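Local coordinates for subtilisin-like protein (Prochloron didemni, PDB 3ZXY) that is the subtilisin-like protease domain of PatA, a larger protein linked to patellamide processing, and probably acts as a serine endopeptidase, at residues G46-H51 / I81-D85; V12-P18 / G76-F82. The protein carries 1 engineered substitution. All coordinates share one frame. Residues are numbered along the deposited sequence.

Contact 1: residues G46-H51 / I81-D85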
# COMPACT_ATOMS: atom_id res chain seq x y z
N GLY A 46 6.02 18.30 -9.73
CA GLY A 46 5.80 17.00 -10.38
C GLY A 46 4.56 16.32 -9.84
O GLY A 46 4.39 16.18 -8.63
N PHE A 47 3.71 15.85 -10.74
CA PHE A 47 2.49 15.14 -10.33
C PHE A 47 2.79 13.82 -9.65
O PHE A 47 2.09 13.44 -8.71
CB PHE A 47 1.57 14.94 -11.52
CG PHE A 47 0.90 16.20 -11.95
CD1 PHE A 47 -0.13 16.74 -11.18
CD2 PHE A 47 1.32 16.87 -13.07
CE1 PHE A 47 -0.73 17.92 -11.54
CE2 PHE A 47 0.72 18.05 -13.43
CZ PHE A 47 -0.31 18.57 -12.66
N MET A 48 3.82 13.12 -10.11
CA MET A 48 4.15 11.84 -9.50
C MET A 48 5.03 12.02 -8.26
O MET A 48 4.93 11.23 -7.30
CB MET A 48 4.73 10.87 -10.53
CG MET A 48 3.68 10.31 -11.48
SD MET A 48 2.37 9.42 -10.61
CE MET A 48 1.06 10.63 -10.75
N SER A 49 5.85 13.07 -8.24
CA SER A 49 6.52 13.48 -6.99
C SER A 49 5.48 13.79 -5.90
O SER A 49 5.65 13.39 -4.74
CB SER A 49 7.39 14.71 -7.22
OG SER A 49 8.54 14.41 -8.00
N ALA A 50 4.39 14.45 -6.26
CA ALA A 50 3.32 14.72 -5.30
C ALA A 50 2.69 13.43 -4.82
O ALA A 50 2.52 13.20 -3.62
CB ALA A 50 2.25 15.61 -5.92
N HIS A 51 2.40 12.54 -5.76
CA HIS A 51 1.73 11.28 -5.45
C HIS A 51 2.60 10.42 -4.55
O HIS A 51 2.15 9.94 -3.49
CB HIS A 51 1.43 10.59 -6.78
CG HIS A 51 0.39 9.51 -6.70
ND1 HIS A 51 0.71 8.23 -6.44
CD2 HIS A 51 -0.98 9.54 -6.95
CE1 HIS A 51 -0.40 7.48 -6.47
NE2 HIS A 51 -1.44 8.27 -6.78
N ILE A 81 8.89 4.26 -9.66
CA ILE A 81 8.49 3.66 -10.92
C ILE A 81 7.62 4.63 -11.72
O ILE A 81 7.68 4.61 -12.94
CB ILE A 81 7.74 2.32 -10.74
CG1 ILE A 81 6.52 2.47 -9.83
CG2 ILE A 81 8.68 1.27 -10.15
CD1 ILE A 81 5.53 1.32 -9.91
N PHE A 82 6.85 5.47 -11.03
CA PHE A 82 6.00 6.45 -11.72
C PHE A 82 6.84 7.68 -12.01
O PHE A 82 7.76 8.00 -11.26
CB PHE A 82 4.77 6.87 -10.89
CG PHE A 82 3.89 5.74 -10.43
CD1 PHE A 82 3.72 4.57 -11.17
CD2 PHE A 82 3.16 5.89 -9.24
CE1 PHE A 82 2.89 3.55 -10.70
CE2 PHE A 82 2.33 4.89 -8.78
CZ PHE A 82 2.21 3.71 -9.50
N SER A 83 6.55 8.39 -13.10
CA SER A 83 7.41 9.48 -13.54
C SER A 83 6.66 10.79 -13.66
O SER A 83 5.51 10.83 -14.07
CB SER A 83 8.06 9.13 -14.89
OG SER A 83 7.08 8.86 -15.89
N ASP A 84 7.35 11.88 -13.34
CA ASP A 84 6.78 13.22 -13.55
C ASP A 84 6.59 13.57 -15.02
O ASP A 84 5.75 14.40 -15.34
CB ASP A 84 7.64 14.27 -12.84
CG ASP A 84 7.48 14.25 -11.32
OD1 ASP A 84 6.38 13.92 -10.84
OD2 ASP A 84 8.45 14.58 -10.62
N ASP A 85 7.38 12.96 -15.91
CA ASP A 85 7.17 13.07 -17.35
C ASP A 85 5.75 12.66 -17.76
O ASP A 85 5.13 11.84 -17.11
CB ASP A 85 8.16 12.17 -18.09
CG ASP A 85 8.10 12.34 -19.59
OD1 ASP A 85 8.55 13.40 -20.09
OD2 ASP A 85 7.61 11.44 -20.30
O HOH W 1 4.68 16.15 -13.55
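An acidic side chain from a loop meets the first turn of a helix here: Asp84, in the loop that follows strand 75-80, receives the N terminus of helix 47-60. Its OD1 accepts a hydrogen bond from Ser49 N at 2.8 Å with good geometry and a weak, bent one from Met48 N, also 2.8 Å, while OD2 takes the hydroxyl of Ser49 at 2.6 Å from OG. The carboxylate satisfies amides that the first turn leaves without helical acceptors, and its charge faces the positive end of the helix dipole. Gly46 holds the N-cap position, and its CA lies 3.2 Å from Asp84 OD1; a side chain there would collide with the carboxylate. The remaining early amide is reached through water 1, which accepts from Phe47 N (3.0 Å) and donates to Asp84 O (2.7 Å). Beside this polar group Met48 packs on Phe82, with SD 3.5 Å from Phe82 CB and 4.8 Å from the ring centroid, an oblique Met-aromatic contact. Phe82 CE2 comes within 4.4 Å of His51 ND1, whose hydrogen bond goes to Asp16. Thus a distant loop carboxylate accepts first-turn amides on the subtilase helix that carries the predicted charge-relay histidine, His51.

Contact 2: residues V12-P18 / G76-F82; sequences VAILDGP and GLIVPIF
Parallel strands 12-16 and 76-80 neighbour each other in the central sheet, axes 4.5 Å apart at closest, inclined 20°. Residues 12-15 and 76-79 are extended (phi -95° to -126°, psi 86° to 137°). Val12 pairs with Gly76, Ala13 with Leu77 and Ile14 with Ile78 (CA-CA 5.1, 4.3 and 5.1 Å). Hydrogen bonds alternate: Leu77 N to Val12 O (2.9 Å), Ile14 N to Leu77 O (2.8 Å), Val79 N to Ile14 O (2.9 Å). Ile81 turns (phi/psi -123°/-32°), so Asp16 O accepts from Ile81 N (2.8 Å) and Phe82 N (2.9 Å). Ala13, Leu15, Leu77 (m,t) and Val79 (t) share one face, packed partly on helix 91-103. Leu15 (m,p) sets CD1 3.7 Å from Val79 CB, and Ile81 (p,t) brings CD1 to 3.8 Å from Leu15 CB. Opposite, with Val12 (t) and Asp16, Ile14 and Ile78 (m,m) meet at 4.0 Å between Ile14 CG1 and Ile78 CD1. Asp16 has chi1 -149° and chi2 -72°; its OD1 accepts from Gly17 N (2.7 Å) and His51, and lies at the edge of the Phe82 ring, 3.4 Å from CD2. The CA-CB bond of Phe82 (chi1 m, chi2 -32°) points toward segment 12-18; that of Pro18 points away, yet Pro18 CD lies 3.6 Å from Phe82 O. A parallel sheet placing the predicted charge-relay aspartate near the C-terminal end of strand 11-16 characterises the subtilisin fold.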
# COMPACT_ATOMS: atom_id res chain seq x y z
N VAL A 12 9.17 -2.21 4.14
CA VAL A 12 8.01 -1.84 3.33
C VAL A 12 8.52 -1.05 2.13
O VAL A 12 9.16 -0.02 2.30
CB VAL A 12 7.04 -0.96 4.13
CG1 VAL A 12 5.82 -0.61 3.29
CG2 VAL A 12 6.65 -1.62 5.44
N ALA A 13 8.25 -1.56 0.94
CA ALA A 13 8.63 -0.88 -0.30
C ALA A 13 7.48 -0.04 -0.82
O ALA A 13 6.33 -0.50 -0.80
CB ALA A 13 9.06 -1.88 -1.35
N ILE A 14 7.79 1.17 -1.26
CA ILE A 14 6.83 2.08 -1.88
C ILE A 14 7.23 2.15 -3.35
O ILE A 14 8.28 2.66 -3.68
CB ILE A 14 6.92 3.50 -1.28
CG1 ILE A 14 6.76 3.48 0.24
CG2 ILE A 14 5.91 4.43 -1.96
CD1 ILE A 14 5.41 2.98 0.71
N LEU A 15 6.36 1.63 -4.23
CA LEU A 15 6.57 1.69 -5.66
C LEU A 15 5.63 2.75 -6.17
O LEU A 15 4.44 2.51 -6.37
CB LEU A 15 6.27 0.33 -6.31
CG LEU A 15 7.41 -0.69 -6.26
CD1 LEU A 15 7.94 -0.97 -4.86
CD2 LEU A 15 6.94 -1.97 -6.94
N ASP A 16 6.15 3.95 -6.35
CA ASP A 16 5.30 5.09 -6.65
C ASP A 16 6.13 6.11 -7.42
O ASP A 16 7.09 5.75 -8.11
CB ASP A 16 4.71 5.66 -5.34
CG ASP A 16 3.35 6.29 -5.55
OD1 ASP A 16 3.28 7.37 -6.15
OD2 ASP A 16 2.33 5.69 -5.12
N GLY A 17 5.76 7.36 -7.31
CA GLY A 17 6.61 8.42 -7.84
C GLY A 17 7.77 8.72 -6.93
O GLY A 17 7.93 8.11 -5.86
N PRO A 18 8.60 9.67 -7.34
CA PRO A 18 9.67 10.13 -6.47
C PRO A 18 9.15 10.61 -5.12
O PRO A 18 8.04 11.16 -5.03
CB PRO A 18 10.28 11.29 -7.26
CG PRO A 18 9.94 11.01 -8.67
CD PRO A 18 8.60 10.37 -8.64
N GLY A 76 11.90 1.69 5.22
CA GLY A 76 11.25 2.01 3.96
C GLY A 76 12.20 1.82 2.79
O GLY A 76 13.37 2.24 2.85
N LEU A 77 11.70 1.16 1.75
CA LEU A 77 12.42 0.98 0.50
C LEU A 77 11.67 1.77 -0.56
O LEU A 77 10.52 1.45 -0.92
CB LEU A 77 12.53 -0.50 0.11
CG LEU A 77 13.18 -1.44 1.13
CD1 LEU A 77 13.05 -2.87 0.63
CD2 LEU A 77 14.63 -1.05 1.39
N ILE A 78 12.29 2.85 -1.03
CA ILE A 78 11.64 3.70 -2.01
C ILE A 78 12.09 3.28 -3.40
O ILE A 78 13.29 3.33 -3.71
CB ILE A 78 11.96 5.20 -1.80
CG1 ILE A 78 11.66 5.67 -0.37
CG2 ILE A 78 11.24 6.04 -2.84
CD1 ILE A 78 10.33 5.25 0.19
N VAL A 79 11.14 2.85 -4.24
CA VAL A 79 11.45 2.30 -5.56
C VAL A 79 10.64 3.09 -6.58
O VAL A 79 9.51 2.71 -6.94
CB VAL A 79 11.13 0.78 -5.64
CG1 VAL A 79 11.59 0.20 -6.99
CG2 VAL A 79 11.81 0.03 -4.50
N PRO A 80 11.18 4.23 -7.04
CA PRO A 80 10.36 5.05 -7.92
C PRO A 80 10.16 4.39 -9.29
O PRO A 80 11.13 3.99 -9.97
CB PRO A 80 11.11 6.39 -7.99
CG PRO A 80 12.01 6.38 -6.81
CD PRO A 80 12.40 4.94 -6.64
N ILE A 81 8.89 4.26 -9.66
CA ILE A 81 8.49 3.66 -10.92
C ILE A 81 7.62 4.63 -11.72
O ILE A 81 7.68 4.61 -12.94
CB ILE A 81 7.74 2.32 -10.74
CG1 ILE A 81 6.52 2.47 -9.83
CG2 ILE A 81 8.68 1.27 -10.15
CD1 ILE A 81 5.53 1.32 -9.91
N PHE A 82 6.85 5.47 -11.03
CA PHE A 82 6.00 6.45 -11.72
C PHE A 82 6.84 7.68 -12.01
O PHE A 82 7.76 8.00 -11.26
CB PHE A 82 4.77 6.87 -10.89
CG PHE A 82 3.89 5.74 -10.43
CD1 PHE A 82 3.72 4.57 -11.17
CD2 PHE A 82 3.16 5.89 -9.24
CE1 PHE A 82 2.89 3.55 -10.70
CE2 PHE A 82 2.33 4.89 -8.78
CZ PHE A 82 2.21 3.71 -9.50

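In the fold
From the N terminus the chain runs through strand 11-16, then strand 30-33 and helix 47-60, and returns along strand 75-80. Contact 2 closes this long excursion by pairing its two ends within the sheet. Contact 1 closes a shorter loop, from the start of the helix to the segment just past strand 75-80. The loops interleave: 46-51 lies between 12-18 and 76-82, while 81-85 ends beyond 82, both finishing on the same stretch with Ile81 and Phe82 shared. The contacts touch: Ser49 OG packs 3.6 Å from Pro18 CB, and His51 ND1 lies 2.7 Å from Asp16 OD1, a probable hydrogen bond joining two predicted charge-relay residues. The third, position 211, holds an engineered alanine.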